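Local coordinates for ferrous iron transport protein B (Escherichia coli, PDB 3I8S) that probably couples GTP binding by its cytosolic G domain to channel opening and uptake of ferrous iron across the inner membrane, at residues Leu181-Met192 with Arg201-Leu209. Sequence-based numbering, arbitrary orientation. Where two conformers were deposited one is given.
Sequences LLNEADSLAKVM and RRWLGLQML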
ATOM      1  N   LEU A 181     -19.691  10.404  -0.144  1.00 24.14           N
ATOM      2  CA  LEU A 181     -18.710   9.639  -0.901  1.00 24.34           C
ATOM      3  C   LEU A 181     -18.789   8.168  -0.508  1.00 24.46           C
ATOM      4  O   LEU A 181     -18.798   7.291  -1.377  1.00 24.25           O
ATOM      5  CB  LEU A 181     -17.289  10.178  -0.702  1.00 24.26           C
ATOM      6  CG  LEU A 181     -17.048  11.630  -1.182  1.00 25.80           C
ATOM      7  CD1 LEU A 181     -15.717  12.241  -0.671  1.00 26.56           C
ATOM      8  CD2 LEU A 181     -17.129  11.701  -2.713  1.00 26.91           C
ATOM      9  N   LEU A 182     -18.842   7.918   0.804  1.00 25.19           N
ATOM     10  CA  LEU A 182     -18.913   6.554   1.319  1.00 24.64           C
ATOM     11  C   LEU A 182     -20.204   5.877   0.872  1.00 24.19           C
ATOM     12  O   LEU A 182     -20.159   4.710   0.472  1.00 24.01           O
ATOM     13  CB  LEU A 182     -18.831   6.546   2.829  1.00 25.86           C
ATOM     14  CG  LEU A 182     -17.486   6.964   3.431  1.00 26.87           C
ATOM     15  CD1 LEU A 182     -17.683   6.949   4.934  1.00 29.76           C
ATOM     16  CD2 LEU A 182     -16.321   6.053   2.991  1.00 29.76           C
ATOM     17  N   ASN A 183     -21.318   6.604   0.949  1.00 22.77           N
ATOM     18  CA  ASN A 183     -22.645   6.098   0.524  1.00 23.65           C
ATOM     19  C   ASN A 183     -22.640   5.655  -0.930  1.00 23.39           C
ATOM     20  O   ASN A 183     -23.101   4.534  -1.265  1.00 22.95           O
ATOM     21  CB  ASN A 183     -23.740   7.144   0.714  1.00 23.95           C
ATOM     22  CG  ASN A 183     -24.121   7.365   2.176  1.00 24.43           C
ATOM     23  OD1 ASN A 183     -23.724   6.617   3.074  1.00 25.18           O
ATOM     24  ND2 ASN A 183     -24.886   8.407   2.414  1.00 29.27           N
ATOM     25  N   GLU A 184     -22.142   6.521  -1.804  1.00 23.69           N
ATOM     26  CA  GLU A 184     -22.067   6.186  -3.261  1.00 23.68           C
ATOM     27  C   GLU A 184     -21.097   5.056  -3.564  1.00 23.48           C
ATOM     28  O   GLU A 184     -21.392   4.183  -4.408  1.00 21.45           O
ATOM     29  CB  GLU A 184     -21.703   7.420  -4.090  1.00 24.58           C
ATOM     30  CG  GLU A 184     -22.740   8.561  -3.983  1.00 23.57           C
ATOM     31  CD  GLU A 184     -24.084   8.265  -4.669  1.00 26.09           C
ATOM     32  OE1 GLU A 184     -24.244   7.240  -5.372  1.00 25.12           O
ATOM     33  OE2 GLU A 184     -24.987   9.062  -4.492  1.00 26.25           O
ATOM     34  N   ALA A 185     -19.934   5.066  -2.899  1.00 22.84           N
ATOM     35  CA  ALA A 185     -18.944   4.009  -3.075  1.00 23.22           C
ATOM     36  C   ALA A 185     -19.550   2.677  -2.673  1.00 23.17           C
ATOM     37  O   ALA A 185     -19.390   1.697  -3.380  1.00 23.34           O
ATOM     38  CB  ALA A 185     -17.661   4.292  -2.267  1.00 23.86           C
ATOM     39  N   ASP A 186     -20.291   2.659  -1.573  1.00 24.69           N
ATOM     40  CA  ASP A 186     -20.922   1.444  -1.106  1.00 24.98           C
ATOM     41  C   ASP A 186     -22.029   0.974  -2.056  1.00 25.28           C
ATOM     42  O   ASP A 186     -22.151  -0.219  -2.338  1.00 24.33           O
ATOM     43  CB  ASP A 186     -21.474   1.614   0.303  1.00 26.49           C
ATOM     44  CG  ASP A 186     -22.000   0.306   0.875  1.00 28.29           C
ATOM     45  OD1 ASP A 186     -23.171   0.296   1.330  1.00 33.71           O
ATOM     46  OD2 ASP A 186     -21.248  -0.717   0.842  1.00 34.30           O
ATOM     47  N   SER A 187     -22.827   1.894  -2.575  1.00 24.92           N
ATOM     48  CA  SER A 187     -23.816   1.505  -3.598  1.00 24.19           C
ATOM     49  C   SER A 187     -23.166   0.914  -4.852  1.00 23.61           C
ATOM     50  O   SER A 187     -23.707  -0.006  -5.444  1.00 23.26           O
ATOM     51  CB  SER A 187     -24.713   2.660  -3.974  1.00 24.08           C
ATOM     52  OG  SER A 187     -25.488   2.995  -2.851  1.00 27.65           O
ATOM     53  N   LEU A 188     -22.018   1.436  -5.276  1.00 22.29           N
ATOM     54  CA  LEU A 188     -21.318   0.814  -6.384  1.00 21.77           C
ATOM     55  C   LEU A 188     -20.826  -0.553  -5.969  1.00 21.59           C
ATOM     56  O   LEU A 188     -21.038  -1.519  -6.700  1.00 21.01           O
ATOM     57  CB  LEU A 188     -20.167   1.684  -6.894  1.00 21.32           C
ATOM     58  CG  LEU A 188     -20.568   3.039  -7.473  1.00 21.69           C
ATOM     59  CD1 LEU A 188     -19.317   3.908  -7.788  1.00 23.69           C
ATOM     60  CD2 LEU A 188     -21.492   2.919  -8.702  1.00 24.50           C
ATOM     61  N   ALA A 189     -20.217  -0.635  -4.778  1.00 21.00           N
ATOM     62  CA  ALA A 189     -19.680  -1.880  -4.246  1.00 21.47           C
ATOM     63  C   ALA A 189     -20.716  -3.012  -4.277  1.00 21.57           C
ATOM     64  O   ALA A 189     -20.386  -4.146  -4.591  1.00 21.24           O
ATOM     65  CB  ALA A 189     -19.203  -1.686  -2.807  1.00 20.36           C
ATOM     66  N   LYS A 190     -21.955  -2.682  -3.928  1.00 22.70           N
ATOM     67  CA  LYS A 190     -23.041  -3.675  -3.846  1.00 24.36           C
ATOM     68  C   LYS A 190     -23.295  -4.413  -5.158  1.00 23.74           C
ATOM     69  O   LYS A 190     -23.703  -5.589  -5.148  1.00 25.09           O
ATOM     70  CB  LYS A 190     -24.343  -3.006  -3.429  1.00 25.08           C
ATOM     71  CG  LYS A 190     -24.322  -2.316  -2.080  1.00 29.15           C
ATOM     72  CD  LYS A 190     -25.701  -1.719  -1.756  1.00 28.85           C
ATOM     73  CE  LYS A 190     -25.636  -0.397  -0.964  1.00 32.00           C
ATOM     74  NZ  LYS A 190     -26.932   0.399  -1.162  1.00 34.35           N
ATOM     75  N   VAL A 191     -23.067  -3.701  -6.260  0.50 23.30           N
ATOM     76  CA  VAL A 191     -23.294  -4.184  -7.627  0.50 23.67           C
ATOM     77  C   VAL A 191     -22.133  -4.996  -8.225  0.50 23.43           C
ATOM     78  O   VAL A 191     -22.324  -5.738  -9.178  0.50 22.76           O
ATOM     79  CB  VAL A 191     -23.555  -2.965  -8.548  0.50 23.34           C
ATOM     80  CG1 VAL A 191     -23.427  -3.332 -10.001  0.50 23.77           C
ATOM     81  CG2 VAL A 191     -24.915  -2.349  -8.219  0.50 23.87           C
ATOM     82  N   MET A 192     -20.935  -4.840  -7.669  1.00 23.09           N
ATOM     83  CA  MET A 192     -19.711  -5.429  -8.222  1.00 23.81           C
ATOM     84  C   MET A 192     -19.697  -6.968  -8.028  1.00 24.68           C
ATOM     85  O   MET A 192     -20.528  -7.494  -7.278  1.00 25.44           O
ATOM     86  CB  MET A 192     -18.489  -4.825  -7.560  1.00 23.93           C
ATOM     87  CG  MET A 192     -18.372  -3.322  -7.743  1.00 21.50           C
ATOM     88  SD  MET A 192     -16.811  -2.701  -7.062  1.00 23.68           S
ATOM     89  CE  MET A 192     -17.108  -0.937  -7.081  1.00 21.47           C
ATOM     90  N   ARG A 201     -14.091  -4.010  -2.823  1.00 24.45           N
ATOM     91  CA  ARG A 201     -15.198  -3.450  -3.588  1.00 23.86           C
ATOM     92  C   ARG A 201     -15.428  -1.985  -3.199  1.00 21.96           C
ATOM     93  O   ARG A 201     -15.602  -1.123  -4.046  1.00 20.78           O
ATOM     94  CB  ARG A 201     -16.451  -4.304  -3.395  1.00 23.25           C
ATOM     95  CG  ARG A 201     -16.439  -5.571  -4.320  1.00 24.79           C
ATOM     96  CD  ARG A 201     -17.729  -6.345  -4.288  1.00 26.59           C
ATOM     97  NE  ARG A 201     -17.892  -7.128  -3.077  1.00 28.36           N
ATOM     98  CZ  ARG A 201     -18.843  -6.930  -2.162  1.00 31.29           C
ATOM     99  NH1 ARG A 201     -19.759  -6.000  -2.313  1.00 30.59           N
ATOM    100  NH2 ARG A 201     -18.896  -7.710  -1.093  1.00 31.47           N
ATOM    101  N   ARG A 202     -15.386  -1.691  -1.922  1.00 20.67           N
ATOM    102  CA  ARG A 202     -15.564  -0.329  -1.478  1.00 22.72           C
ATOM    103  C   ARG A 202     -14.425   0.617  -1.926  1.00 22.00           C
ATOM    104  O   ARG A 202     -14.649   1.769  -2.285  1.00 21.87           O
ATOM    105  CB  ARG A 202     -15.741  -0.305   0.029  1.00 22.74           C
ATOM    106  CG  ARG A 202     -17.069  -0.925   0.419  1.00 24.50           C
ATOM    107  CD  ARG A 202     -17.248  -0.900   1.928  1.00 26.60           C
ATOM    108  NE  ARG A 202     -18.626  -1.230   2.300  1.00 28.35           N
ATOM    109  CZ  ARG A 202     -19.021  -1.469   3.549  1.00 30.37           C
ATOM    110  NH1 ARG A 202     -18.147  -1.475   4.542  1.00 31.73           N
ATOM    111  NH2 ARG A 202     -20.294  -1.728   3.812  1.00 31.48           N
ATOM    112  N   TRP A 203     -13.213   0.110  -1.878  1.00 22.23           N
ATOM    113  CA  TRP A 203     -12.031   0.848  -2.352  1.00 21.76           C
ATOM    114  C   TRP A 203     -12.187   1.113  -3.851  1.00 21.09           C
ATOM    115  O   TRP A 203     -11.945   2.214  -4.311  1.00 20.86           O
ATOM    116  CB  TRP A 203     -10.793   0.020  -2.098  1.00 22.75           C
ATOM    117  CG  TRP A 203      -9.531   0.710  -2.461  1.00 22.75           C
ATOM    118  CD1 TRP A 203      -8.829   1.613  -1.694  1.00 25.87           C
ATOM    119  CD2 TRP A 203      -8.798   0.573  -3.687  1.00 23.12           C
ATOM    120  NE1 TRP A 203      -7.704   2.040  -2.376  1.00 26.37           N
ATOM    121  CE2 TRP A 203      -7.654   1.416  -3.589  1.00 23.84           C
ATOM    122  CE3 TRP A 203      -8.996  -0.157  -4.870  1.00 22.37           C
ATOM    123  CZ2 TRP A 203      -6.716   1.521  -4.627  1.00 25.56           C
ATOM    124  CZ3 TRP A 203      -8.068  -0.041  -5.886  1.00 23.78           C
ATOM    125  CH2 TRP A 203      -6.940   0.784  -5.751  1.00 23.69           C
ATOM    126  N   LEU A 204     -12.545   0.086  -4.594  1.00 20.38           N
ATOM    127  CA  LEU A 204     -12.801   0.238  -6.025  1.00 20.47           C
ATOM    128  C   LEU A 204     -13.872   1.309  -6.308  1.00 20.65           C
ATOM    129  O   LEU A 204     -13.721   2.096  -7.238  1.00 20.52           O
ATOM    130  CB  LEU A 204     -13.169  -1.089  -6.655  1.00 20.55           C
ATOM    131  CG  LEU A 204     -12.055  -2.107  -6.850  1.00 19.00           C
ATOM    132  CD1 LEU A 204     -12.678  -3.453  -7.234  1.00 20.27           C
ATOM    133  CD2 LEU A 204     -10.959  -1.673  -7.856  1.00 18.97           C
ATOM    134  N   GLY A 205     -14.957   1.294  -5.536  1.00 19.77           N
ATOM    135  CA  GLY A 205     -15.994   2.314  -5.653  1.00 21.80           C
ATOM    136  C   GLY A 205     -15.444   3.720  -5.554  1.00 21.55           C
ATOM    137  O   GLY A 205     -15.773   4.595  -6.387  1.00 22.01           O
ATOM    138  N   LEU A 206     -14.620   3.947  -4.528  1.00 21.79           N
ATOM    139  CA  LEU A 206     -14.021   5.272  -4.292  1.00 22.88           C
ATOM    140  C   LEU A 206     -13.035   5.630  -5.410  1.00 22.99           C
ATOM    141  O   LEU A 206     -13.010   6.760  -5.880  1.00 23.86           O
ATOM    142  CB  LEU A 206     -13.323   5.304  -2.934  1.00 23.58           C
ATOM    143  CG  LEU A 206     -14.108   5.753  -1.709  1.00 28.10           C
ATOM    144  CD1 LEU A 206     -13.145   5.965  -0.547  1.00 34.00           C
ATOM    145  CD2 LEU A 206     -14.923   7.039  -1.981  1.00 28.94           C
ATOM    146  N   GLN A 207     -12.257   4.644  -5.888  1.00 21.82           N
ATOM    147  CA  GLN A 207     -11.347   4.893  -6.990  1.00 21.89           C
ATOM    148  C   GLN A 207     -12.108   5.318  -8.236  1.00 22.18           C
ATOM    149  O   GLN A 207     -11.667   6.220  -8.965  1.00 23.02           O
ATOM    150  CB  GLN A 207     -10.478   3.666  -7.278  1.00 22.46           C
ATOM    151  CG  GLN A 207      -9.553   3.349  -6.141  1.00 23.19           C
ATOM    152  CD  GLN A 207      -8.504   4.405  -6.007  1.00 27.05           C
ATOM    153  OE1 GLN A 207      -8.400   5.066  -4.995  1.00 25.31           O
ATOM    154  NE2 GLN A 207      -7.701   4.573  -7.073  1.00 29.55           N
ATOM    155  N   MET A 208     -13.256   4.693  -8.485  1.00 21.87           N
ATOM    156  CA  MET A 208     -14.031   5.023  -9.684  1.00 22.85           C
ATOM    157  C   MET A 208     -14.605   6.449  -9.579  1.00 21.72           C
ATOM    158  O   MET A 208     -14.619   7.205 -10.554  1.00 22.41           O
ATOM    159  CB  MET A 208     -15.179   4.028  -9.874  1.00 22.13           C
ATOM    160  CG  MET A 208     -14.778   2.593 -10.230  1.00 26.20           C
ATOM    161  SD  MET A 208     -16.240   1.520 -10.180  1.00 27.92           S
ATOM    162  CE  MET A 208     -17.132   2.176 -11.562  1.00 29.70           C
ATOM    163  N   LEU A 209     -15.086   6.796  -8.407  1.00 22.72           N
ATOM    164  CA  LEU A 209     -15.583   8.161  -8.155  1.00 23.22           C
ATOM    165  C   LEU A 209     -14.469   9.220  -8.297  1.00 23.88           C
ATOM    166  O   LEU A 209     -14.730  10.339  -8.722  1.00 23.97           O
ATOM    167  CB  LEU A 209     -16.192   8.251  -6.757  1.00 23.18           C
ATOM    168  CG  LEU A 209     -17.428   7.370  -6.509  1.00 21.68           C
ATOM    169  CD1 LEU A 209     -17.794   7.288  -5.013  1.00 24.90           C
ATOM    170  CD2 LEU A 209     -18.597   7.877  -7.339  1.00 23.95           C
TER
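Ala185 and Gly205 bring two helices of the FeoB cytosolic helical domain together, their CA atoms 4.3 Å apart in a knobs-into-holes crossing at 118°. Small residues permit the close approach: the methyl of Ala185 enters the hole formed by Arg202, Gly205, Leu206 and Leu209, while Gly205, with no CB, lets the backbone of Ala185 come this close. Reciprocally, Leu209 fits among Leu181, Glu184, Ala185 and Leu188, its CD1 lying 3.7 Å from Ala185 N; Ile244 of helix 240-259 also packs on it. At the other end Met192, extended beyond CG, slides its thioether along the backbone until CE rests 3.5 Å from Gly205 N.

Polar contacts border this apolar seam. Arg202 grips Asp186 side-on, NE and NH2 both reaching OD2 from one face of a carboxylate turned 72° from the guanidinium. Arg201 bends at chi3 (-75°), which brings NH1 back over Ala189, while NE binds Ile196 O. A leucine in place of Arg201 would probably leave both carbonyls without these side-chain donors. Ala189 O takes two N-H groups from opposite faces of its plane: Met192 N, and Arg201 NH1 at 3.0 Å.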